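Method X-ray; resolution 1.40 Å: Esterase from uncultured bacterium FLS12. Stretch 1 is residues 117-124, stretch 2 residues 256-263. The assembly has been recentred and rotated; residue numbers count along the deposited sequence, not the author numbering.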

# COMPACT_ATOMS: atom_id res chain seq x y z
N ARG A 117 9.56 -9.68 -28.12
CA ARG A 117 10.73 -8.81 -28.07
C ARG A 117 10.40 -7.37 -28.49
O ARG A 117 10.81 -6.41 -27.81
CB ARG A 117 11.83 -9.37 -28.98
CG ARG A 117 13.02 -8.45 -29.13
CD ARG A 117 14.01 -8.99 -30.15
NE ARG A 117 15.30 -8.30 -30.04
CZ ARG A 117 15.63 -7.21 -30.73
NH1 ARG A 117 14.76 -6.67 -31.58
NH2 ARG A 117 16.82 -6.67 -30.56
N GLU A 118 9.65 -7.22 -29.57
CA GLU A 118 9.35 -5.90 -30.11
C GLU A 118 8.54 -5.03 -29.14
O GLU A 118 8.54 -3.81 -29.26
CB GLU A 118 8.67 -5.98 -31.49
CG GLU A 118 7.23 -6.45 -31.48
CD GLU A 118 6.53 -6.19 -32.81
OE1 GLU A 118 7.18 -5.62 -33.72
OE2 GLU A 118 5.34 -6.55 -32.95
N ASP A 119 7.90 -5.67 -28.17
CA ASP A 119 7.07 -4.96 -27.21
C ASP A 119 7.67 -4.95 -25.80
O ASP A 119 6.95 -4.73 -24.82
CB ASP A 119 5.68 -5.59 -27.15
CG ASP A 119 4.93 -5.47 -28.47
OD1 ASP A 119 5.04 -4.42 -29.13
OD2 ASP A 119 4.22 -6.43 -28.83
N THR A 120 8.98 -5.18 -25.70
CA THR A 120 9.63 -5.29 -24.40
C THR A 120 10.83 -4.34 -24.30
O THR A 120 11.72 -4.38 -25.14
CB THR A 120 10.10 -6.73 -24.13
OG1 THR A 120 8.97 -7.62 -24.22
CG2 THR A 120 10.72 -6.85 -22.75
N PHE A 121 10.84 -3.50 -23.26
CA PHE A 121 11.89 -2.50 -23.11
C PHE A 121 12.40 -2.48 -21.67
O PHE A 121 11.69 -2.90 -20.75
CB PHE A 121 11.38 -1.10 -23.48
CG PHE A 121 10.36 -1.09 -24.58
CD1 PHE A 121 10.75 -1.19 -25.90
CD2 PHE A 121 9.01 -0.98 -24.29
CE1 PHE A 121 9.81 -1.19 -26.92
CE2 PHE A 121 8.07 -0.98 -25.31
CZ PHE A 121 8.47 -1.08 -26.62
N VAL A 122 13.63 -2.02 -21.48
CA VAL A 122 14.17 -1.89 -20.12
C VAL A 122 14.96 -0.60 -19.99
O VAL A 122 15.64 -0.18 -20.94
CB VAL A 122 15.01 -3.13 -19.72
CG1 VAL A 122 16.25 -3.28 -20.61
CG2 VAL A 122 15.41 -3.05 -18.25
N ALA A 123 14.85 0.05 -18.83
CA ALA A 123 15.57 1.29 -18.55
C ALA A 123 15.84 1.38 -17.05
O ALA A 123 15.10 0.80 -16.25
CB ALA A 123 14.80 2.51 -19.02
N GLY A 124 16.88 2.10 -16.66
CA GLY A 124 17.15 2.25 -15.24
C GLY A 124 18.14 3.36 -14.99
O GLY A 124 18.89 3.74 -15.90
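Stretch 2 256-263: RVLAWLPL

No hydrogen bond passes directly between these two stretches; the polar link that exists is a single water. It donates one hydrogen to the carbonyl of Glu 118, 2.8 Å from water O to Glu 118 O, and the other to the carbonyl of Pro 262, 2.7 Å from water O to Pro 262 O. Two acceptors cannot bond to each other, and Glu 118 O and Pro 262 O stand 4.1 Å apart, so a water with two protons to give is the natural mediator. The rest is mainly apolar packing, with one carbonyl at the edge of an aromatic ring.

The backbones set the register of the packing. Stretch 1 opens with a short 3-10 segment at Arg 117 and Glu 118, closed by Thr 120 N to Arg 117 O at 3.1 Å, and from Thr 120 onward it is an extended strand. Stretch 2 brings in the last turn of a helix, through Trp 260, and then Leu 261 leaves helical geometry with phi/psi of -57/137. The chains run in opposing order: Phe 121 lies nearest Leu 261, with 7.6 Å between Phe 121 CA and Leu 261 CA, while two residues further along the strand Ala 123 lies nearest Val 257, four residues back in the helix, with 8.2 Å between Ala 123 CA and Val 257 CA. The pairing matches two strand residues to about one helical turn. It also follows strand alternation: Phe 121 and Ala 123 point their CA-to-CB bonds toward stretch 2, whereas Val 122 between them points away.

Phe 121 has the largest share of any residue, 96 Å² of the 256 Å² summed over both sides. Its chi1 of -34° lies between wells, and chi2 is -80°. Leu 261, an m,t rotamer pointing toward the strand, puts CD1 over one face of the ring, and its CD2 comes to 3.9 Å from Phe 121 CB. The chain then passes the ring's rim: Pro 262 O lies near the ring plane at the edge, 3.8 Å from Phe 121 CE1, and Pro 262 CG is 4.1 Å from the same CE1. That carbonyl thus meets the ring edge as well as the water. Leu 263, with chi1 t and chi2 p, brings CD1 to 3.9 Å from Phe 121 CZ. Three consecutive residues just after the helix therefore share one aromatic ring.

The other end of the contact is lighter. Ala 123 CB meets Val 257 CG1 at 4.4 Å, a loose touch between a methyl and a valine branch, with each residue giving up 21 Å².

The rules to be read here are simple. One large ring on an extended strand can receive the three residues that follow a helix, a small residue two positions on meets the last helical turn, and carbonyls that face each other without donors can be joined by one water.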

# COMPACT_ATOMS: atom_id res chain seq x y z
N ARG A 256 12.51 11.78 -22.24
CA ARG A 256 13.23 11.65 -23.50
C ARG A 256 13.40 10.17 -23.85
O ARG A 256 13.24 9.78 -25.00
CB ARG A 256 14.59 12.34 -23.41
CG ARG A 256 14.47 13.83 -23.08
CD ARG A 256 15.82 14.51 -23.13
NE ARG A 256 16.44 14.39 -24.45
CZ ARG A 256 16.19 15.21 -25.47
NH1 ARG A 256 15.33 16.22 -25.33
NH2 ARG A 256 16.80 15.02 -26.63
N VAL A 257 13.68 9.35 -22.85
CA VAL A 257 13.78 7.91 -23.09
C VAL A 257 12.45 7.36 -23.60
O VAL A 257 12.43 6.56 -24.54
CB VAL A 257 14.23 7.16 -21.83
CG1 VAL A 257 14.04 5.65 -22.01
CG2 VAL A 257 15.69 7.49 -21.52
N LEU A 258 11.34 7.78 -22.99
CA LEU A 258 10.03 7.31 -23.41
C LEU A 258 9.74 7.66 -24.88
O LEU A 258 9.23 6.83 -25.62
CB LEU A 258 8.93 7.86 -22.50
CG LEU A 258 8.89 7.27 -21.08
CD1 LEU A 258 7.92 8.07 -20.23
CD2 LEU A 258 8.49 5.80 -21.09
N ALA A 259 10.10 8.87 -25.29
CA ALA A 259 9.87 9.30 -26.68
C ALA A 259 10.73 8.51 -27.66
O ALA A 259 10.36 8.34 -28.83
CB ALA A 259 10.15 10.79 -26.82
N TRP A 260 11.87 8.04 -27.17
CA TRP A 260 12.86 7.33 -27.97
C TRP A 260 12.53 5.84 -28.14
O TRP A 260 13.03 5.20 -29.07
CB TRP A 260 14.22 7.53 -27.31
CG TRP A 260 15.34 6.59 -27.71
CD1 TRP A 260 16.26 6.78 -28.70
CD2 TRP A 260 15.67 5.35 -27.08
NE1 TRP A 260 17.14 5.72 -28.74
CE2 TRP A 260 16.81 4.83 -27.75
CE3 TRP A 260 15.13 4.63 -26.01
CZ2 TRP A 260 17.39 3.62 -27.39
CZ3 TRP A 260 15.71 3.43 -25.66
CH2 TRP A 260 16.83 2.93 -26.35
N LEU A 261 11.71 5.29 -27.25
CA LEU A 261 11.38 3.86 -27.33
C LEU A 261 10.79 3.51 -28.69
O LEU A 261 9.96 4.24 -29.21
CB LEU A 261 10.40 3.46 -26.23
CG LEU A 261 10.87 3.49 -24.77
CD1 LEU A 261 9.73 3.07 -23.85
CD2 LEU A 261 12.10 2.61 -24.56
N PRO A 262 11.22 2.37 -29.26
CA PRO A 262 10.64 1.92 -30.53
C PRO A 262 9.29 1.23 -30.28
O PRO A 262 9.14 0.02 -30.47
CB PRO A 262 11.68 0.94 -31.05
CG PRO A 262 12.30 0.37 -29.81
CD PRO A 262 12.33 1.51 -28.81
N LEU A 263 8.32 2.02 -29.85
CA LEU A 263 7.03 1.49 -29.43
C LEU A 263 6.05 1.40 -30.60
O LEU A 263 5.88 2.37 -31.34
CB LEU A 263 6.47 2.36 -28.32
CG LEU A 263 5.07 2.06 -27.79
CD1 LEU A 263 5.03 0.69 -27.19
CD2 LEU A 263 4.67 3.09 -26.75
O HOH W 1 10.03 -2.43 -31.14